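Local coordinates for DUF1491 domain-containing protein (Caulobacter crescentus, PDB 4GOQ) that is of unknown function and belongs to the DUF1491 family, folding as a small mixed alpha/beta domain built on one beta-sheet, at residues A34-V39 with R85-I90; K40-R45 with V92-D97. All blocks are in the same frame, centred on the assembly; numbering follows the deposited sequence.

Overall arrangement
The chain starts with helix 6-19 and edge strand 23-28, then enters strand 37-43. The start of that strand, in 34-39, supplies one side of contact 1, and its end, in 40-45, one side of contact 2. The chain then makes strands 48-56 and 62-65 and helix 74-86. Contact 1 closes the first long loop where 85-90 leaves this helix. Contact 2 closes the second, as strand 91-97 lies parallel to strand 37-43. The two loops cross, because their segments alternate along the chain. Contact 1 ties the end of the helix to the sheet, and contact 2 joins two inner strands. The contact centres are about 18 Å apart, and L38 and V93 meet between them.

Contact 1: A34-V39 with R85-I90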
loop_
_atom_site.group_PDB
_atom_site.type_symbol
_atom_site.label_atom_id
_atom_site.label_comp_id
_atom_site.label_asym_id
_atom_site.label_seq_id
_atom_site.Cartn_x
_atom_site.Cartn_y
_atom_site.Cartn_z
ATOM N N ALA A 34 -5.924 -1.604 -14.299
ATOM C CA ALA A 34 -4.602 -0.988 -14.381
ATOM C C ALA A 34 -4.341 0.092 -13.358
ATOM O O ALA A 34 -3.337 0.791 -13.486
ATOM C CB ALA A 34 -4.416 -0.399 -15.784
ATOM N N GLY A 35 -5.205 0.239 -12.359
ATOM C CA GLY A 35 -4.983 1.270 -11.356
ATOM C C GLY A 35 -3.742 1.029 -10.515
ATOM O O GLY A 35 -3.437 -0.114 -10.133
ATOM N N ALA A 36 -3.013 2.117 -10.217
ATOM C CA ALA A 36 -1.856 2.069 -9.318
ATOM C C ALA A 36 -2.332 1.775 -7.900
ATOM O O ALA A 36 -3.515 1.921 -7.617
ATOM C CB ALA A 36 -1.135 3.396 -9.352
ATOM N N VAL A 37 -1.423 1.412 -6.992
ATOM C CA VAL A 37 -1.774 1.083 -5.608
ATOM C C VAL A 37 -0.862 1.810 -4.612
ATOM O O VAL A 37 0.350 1.866 -4.814
ATOM C CB VAL A 37 -1.710 -0.458 -5.329
ATOM C CG1 VAL A 37 -2.136 -0.782 -3.893
ATOM C CG2 VAL A 37 -2.564 -1.264 -6.316
ATOM N N LEU A 38 -1.473 2.365 -3.544
ATOM C CA LEU A 38 -0.796 2.899 -2.370
ATOM C C LEU A 38 -1.085 1.950 -1.240
ATOM O O LEU A 38 -2.243 1.635 -1.012
ATOM C CB LEU A 38 -1.275 4.314 -1.961
ATOM C CG LEU A 38 -0.824 5.534 -2.731
ATOM C CD1 LEU A 38 -1.268 6.803 -1.975
ATOM C CD2 LEU A 38 0.711 5.563 -2.930
ATOM N N VAL A 39 -0.067 1.529 -0.496
ATOM C CA VAL A 39 -0.280 0.662 0.657
ATOM C C VAL A 39 0.162 1.405 1.909
ATOM O O VAL A 39 1.312 1.818 1.990
ATOM C CB VAL A 39 0.449 -0.706 0.525
ATOM C CG1 VAL A 39 0.255 -1.563 1.782
ATOM C CG2 VAL A 39 -0.008 -1.452 -0.720
ATOM N N ARG A 85 -5.985 12.697 -6.107
ATOM C CA ARG A 85 -6.301 13.824 -6.998
ATOM C C ARG A 85 -5.375 13.784 -8.207
ATOM O O ARG A 85 -5.807 14.030 -9.323
ATOM C CB ARG A 85 -6.182 15.185 -6.295
ATOM C CG ARG A 85 -7.431 15.579 -5.581
ATOM C CD ARG A 85 -7.259 16.959 -4.983
ATOM N NE ARG A 85 -6.381 16.924 -3.810
ATOM C CZ ARG A 85 -5.279 17.648 -3.662
ATOM N NH1 ARG A 85 -4.892 18.484 -4.615
ATOM N NH2 ARG A 85 -4.567 17.560 -2.548
ATOM N N ILE A 86 -4.101 13.488 -7.970
ATOM C CA ILE A 86 -3.074 13.349 -9.010
ATOM C C ILE A 86 -3.481 12.194 -9.947
ATOM O O ILE A 86 -3.471 12.351 -11.173
ATOM C CB ILE A 86 -1.695 13.097 -8.325
ATOM C CG1 ILE A 86 -1.180 14.391 -7.630
ATOM C CG2 ILE A 86 -0.657 12.525 -9.316
ATOM C CD1 ILE A 86 -0.113 14.095 -6.510
ATOM N N ASP A 87 -3.918 11.076 -9.340
ATOM C CA ASP A 87 -4.331 9.881 -10.042
ATOM C C ASP A 87 -5.703 9.369 -9.544
ATOM O O ASP A 87 -5.748 8.515 -8.656
ATOM C CB ASP A 87 -3.254 8.797 -9.882
ATOM C CG ASP A 87 -3.525 7.517 -10.651
ATOM O OD1 ASP A 87 -4.509 7.487 -11.444
ATOM O OD2 ASP A 87 -2.746 6.561 -10.489
ATOM N N PRO A 88 -6.809 9.764 -10.220
ATOM C CA PRO A 88 -8.151 9.312 -9.802
ATOM C C PRO A 88 -8.411 7.804 -9.979
ATOM O O PRO A 88 -9.446 7.330 -9.513
ATOM C CB PRO A 88 -9.083 10.133 -10.714
ATOM C CG PRO A 88 -8.263 11.373 -11.032
ATOM C CD PRO A 88 -6.911 10.786 -11.281
ATOM N N ASP A 89 -7.486 7.045 -10.617
ATOM C CA ASP A 89 -7.614 5.581 -10.796
ATOM C C ASP A 89 -6.885 4.803 -9.673
ATOM O O ASP A 89 -6.820 3.559 -9.707
ATOM C CB ASP A 89 -7.013 5.176 -12.166
ATOM C CG ASP A 89 -7.866 5.539 -13.373
ATOM O OD1 ASP A 89 -9.076 5.813 -13.189
ATOM O OD2 ASP A 89 -7.339 5.493 -14.505
ATOM N N ILE A 90 -6.276 5.527 -8.723
ATOM C CA ILE A 90 -5.465 4.893 -7.680
ATOM C C ILE A 90 -6.295 4.130 -6.606
ATOM O O ILE A 90 -7.378 4.557 -6.182
ATOM C CB ILE A 90 -4.499 5.921 -7.005
ATOM C CG1 ILE A 90 -3.234 5.229 -6.472
ATOM C CG2 ILE A 90 -5.203 6.793 -5.916
ATOM C CD1 ILE A 90 -2.022 6.219 -6.072
HETATM O O HOH W 1 -3.387 4.436 -11.851
#
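D87 faces A36 at the end of helix 74-86, where a type I beta turn from D87 to I90 leads the chain into strand 91-97 beside strand 37-43. D87 is the first residue to leave helical geometry. With CG anti to the backbone N (chi1 -176°), the carboxylate is carried toward A36, and D87 OD2 lies 3.7 Å from A36 CB. D87 OD2 also takes a hydrogen bond from a water at 2.6 Å. The same water accepts from A36 N, so it bridges the two segments. The other oxygen, D87 OD1, accepts from D89 N at 3.1 Å, from above the carboxylate plane; this is an Asx turn. An alanine here would probably leave the bridging water without this acceptor and D89 N without its side-chain partner, making the turn less firmly held. D89 brings its backbone close: its O lies 3.4 Å from G35 CA, in a CA-H...O contact. I90 N closes the turn on D87 O. The I90 side chain reaches A36 and L38, and also touches A83 and A84 of helix 74-86. Its CG1 is anti to the backbone N (chi1 -152°) and packs 3.5 Å from A36 O. No direct hydrogen bond links the two segments. The side chains of I90 and L38 cross obliquely, with I90 CD1 3.6 Å from L38 CG.

Contact 2: K40-R45 with V92-D97; sequences KAVDRR and VVEIED
K40 and E94 are paired across two parallel strands, 37-43 and 91-97, which lie side by side inside the mixed sheet. The strand segments run at 16° to each other. Backbone bonds form the first shell. K40 N gives to V93 O, and K40 O accepts from I95 N at 2.8 Å. V42 repeats this with I95 O and D97 N; its N lies 2.7 Å from I95 O. K40 and V42 thus each give one bond and accept one, as in a regular parallel ladder. The ladder carries on past the strand end, where R44 N gives to D97 O at 3.1 Å.

On the face shared by K40, V42, E94 and E96, the side chains of K40 and E94 lie side by side and point the same way. K40 has CG anti to the backbone N (chi1 -177°) and stays extended beyond it, which brings NZ to E94 OE2. The two form a salt bridge at 2.8 Å, with NZ above the carboxylate plane. Next to it, V42 CB packs 3.8 Å from E96 CG. At the strand end, D97 C sits over the centre of one face of the R44 guanidinium, 3.8 Å above its plane. R44 NH2 gives a weak hydrogen bond to E96 O, and a water links it, weakly on the arginine side, to D97 OD1.

Further out, D77 and E73 also form salt bridges with K40 NZ, and R101 pairs with D97 OD1. K40 is buried, so three carboxylates around one ammonium would probably favour its charged form.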
loop_
_atom_site.group_PDB
_atom_site.type_symbol
_atom_site.label_atom_id
_atom_site.label_comp_id
_atom_site.label_asym_id
_atom_site.label_seq_id
_atom_site.Cartn_x
_atom_site.Cartn_y
_atom_site.Cartn_z
ATOM N N LYS A 40 -0.752 1.567 2.866
ATOM C CA LYS A 40 -0.468 2.181 4.166
ATOM C C LYS A 40 -0.358 1.065 5.187
ATOM O O LYS A 40 -1.352 0.411 5.465
ATOM C CB LYS A 40 -1.585 3.161 4.548
ATOM C CG LYS A 40 -1.316 3.892 5.878
ATOM C CD LYS A 40 -2.579 4.740 6.178
ATOM C CE LYS A 40 -2.530 5.442 7.476
ATOM N NZ LYS A 40 -3.885 5.972 7.828
ATOM N N ALA A 41 0.843 0.828 5.732
ATOM C CA ALA A 41 1.053 -0.237 6.712
ATOM C C ALA A 41 1.198 0.385 8.096
ATOM O O ALA A 41 2.113 1.162 8.326
ATOM C CB ALA A 41 2.285 -1.054 6.341
ATOM N N VAL A 42 0.251 0.100 8.983
ATOM C CA VAL A 42 0.224 0.681 10.325
ATOM C C VAL A 42 0.711 -0.355 11.318
ATOM O O VAL A 42 0.176 -1.469 11.354
ATOM C CB VAL A 42 -1.196 1.220 10.709
ATOM C CG1 VAL A 42 -1.211 1.793 12.135
ATOM C CG2 VAL A 42 -1.684 2.265 9.707
ATOM N N ASP A 43 1.722 0.028 12.125
ATOM C CA ASP A 43 2.297 -0.798 13.187
ATOM C C ASP A 43 1.580 -0.411 14.462
ATOM O O ASP A 43 1.793 0.685 14.997
ATOM C CB ASP A 43 3.832 -0.616 13.271
ATOM C CG ASP A 43 4.582 -1.583 14.200
ATOM O OD1 ASP A 43 3.986 -2.029 15.214
ATOM O OD2 ASP A 43 5.782 -1.861 13.930
ATOM N N ARG A 44 0.659 -1.281 14.900
ATOM C CA ARG A 44 -0.188 -1.029 16.069
ATOM C C ARG A 44 0.637 -0.963 17.361
ATOM O O ARG A 44 0.332 -0.145 18.237
ATOM C CB ARG A 44 -1.300 -2.099 16.197
ATOM C CG ARG A 44 -2.125 -2.335 14.918
ATOM C CD ARG A 44 -3.473 -2.966 15.228
ATOM N NE ARG A 44 -3.761 -4.127 14.385
ATOM C CZ ARG A 44 -3.546 -5.391 14.743
ATOM N NH1 ARG A 44 -3.034 -5.674 15.936
ATOM N NH2 ARG A 44 -3.844 -6.383 13.913
ATOM N N ARG A 45 1.699 -1.788 17.455
ATOM C CA ARG A 45 2.569 -1.832 18.632
ATOM C C ARG A 45 3.462 -0.600 18.752
ATOM O O ARG A 45 3.495 0.022 19.815
ATOM C CB ARG A 45 3.439 -3.090 18.622
ATOM C CG ARG A 45 2.966 -4.153 19.593
ATOM C CD ARG A 45 4.138 -4.880 20.229
ATOM N NE ARG A 45 4.793 -5.810 19.306
ATOM C CZ ARG A 45 4.437 -7.080 19.142
ATOM N NH1 ARG A 45 3.420 -7.588 19.827
ATOM N NH2 ARG A 45 5.092 -7.853 18.287
ATOM N N VAL A 92 -6.107 2.483 -2.665
ATOM C CA VAL A 92 -5.440 2.706 -1.391
ATOM C C VAL A 92 -5.823 1.527 -0.527
ATOM O O VAL A 92 -7.014 1.237 -0.371
ATOM C CB VAL A 92 -5.752 4.076 -0.710
ATOM C CG1 VAL A 92 -5.022 4.188 0.645
ATOM C CG2 VAL A 92 -5.369 5.257 -1.624
ATOM N N VAL A 93 -4.816 0.845 0.031
ATOM C CA VAL A 93 -5.028 -0.322 0.874
ATOM C C VAL A 93 -4.418 -0.026 2.217
ATOM O O VAL A 93 -3.250 0.377 2.282
ATOM C CB VAL A 93 -4.440 -1.627 0.248
ATOM C CG1 VAL A 93 -4.590 -2.790 1.223
ATOM C CG2 VAL A 93 -5.127 -1.964 -1.090
ATOM N N GLU A 94 -5.203 -0.174 3.288
ATOM C CA GLU A 94 -4.672 0.097 4.630
ATOM C C GLU A 94 -4.578 -1.229 5.364
ATOM O O GLU A 94 -5.511 -2.035 5.329
ATOM C CB GLU A 94 -5.577 1.126 5.367
ATOM C CG GLU A 94 -5.035 1.581 6.705
ATOM C CD GLU A 94 -5.722 2.819 7.266
ATOM O OE1 GLU A 94 -6.874 3.098 6.866
ATOM O OE2 GLU A 94 -5.111 3.511 8.110
ATOM N N ILE A 95 -3.400 -1.499 5.941
ATOM C CA ILE A 95 -3.144 -2.729 6.667
ATOM C C ILE A 95 -2.725 -2.353 8.081
ATOM O O ILE A 95 -1.771 -1.596 8.265
ATOM C CB ILE A 95 -2.081 -3.609 5.941
ATOM C CG1 ILE A 95 -2.576 -4.048 4.510
ATOM C CG2 ILE A 95 -1.705 -4.824 6.808
ATOM C CD1 ILE A 95 -1.549 -4.614 3.657
ATOM N N GLU A 96 -3.433 -2.887 9.066
ATOM C CA GLU A 96 -3.153 -2.655 10.467
ATOM C C GLU A 96 -2.686 -3.963 11.070
ATOM O O GLU A 96 -3.432 -4.942 11.119
ATOM C CB GLU A 96 -4.373 -2.086 11.180
ATOM C CG GLU A 96 -4.540 -0.588 10.996
ATOM C CD GLU A 96 -5.771 -0.015 11.669
ATOM O OE1 GLU A 96 -6.877 -0.142 11.098
ATOM O OE2 GLU A 96 -5.627 0.569 12.767
ATOM N N ASP A 97 -1.415 -4.005 11.459
ATOM C CA ASP A 97 -0.820 -5.227 11.954
ATOM C C ASP A 97 -0.039 -4.973 13.226
ATOM O O ASP A 97 0.621 -3.938 13.350
ATOM C CB ASP A 97 0.097 -5.832 10.872
ATOM C CG ASP A 97 0.750 -7.141 11.274
ATOM O OD1 ASP A 97 0.015 -8.137 11.487
ATOM O OD2 ASP A 97 1.995 -7.180 11.354
HETATM O O HOH W 2 -1.720 -8.215 13.597
#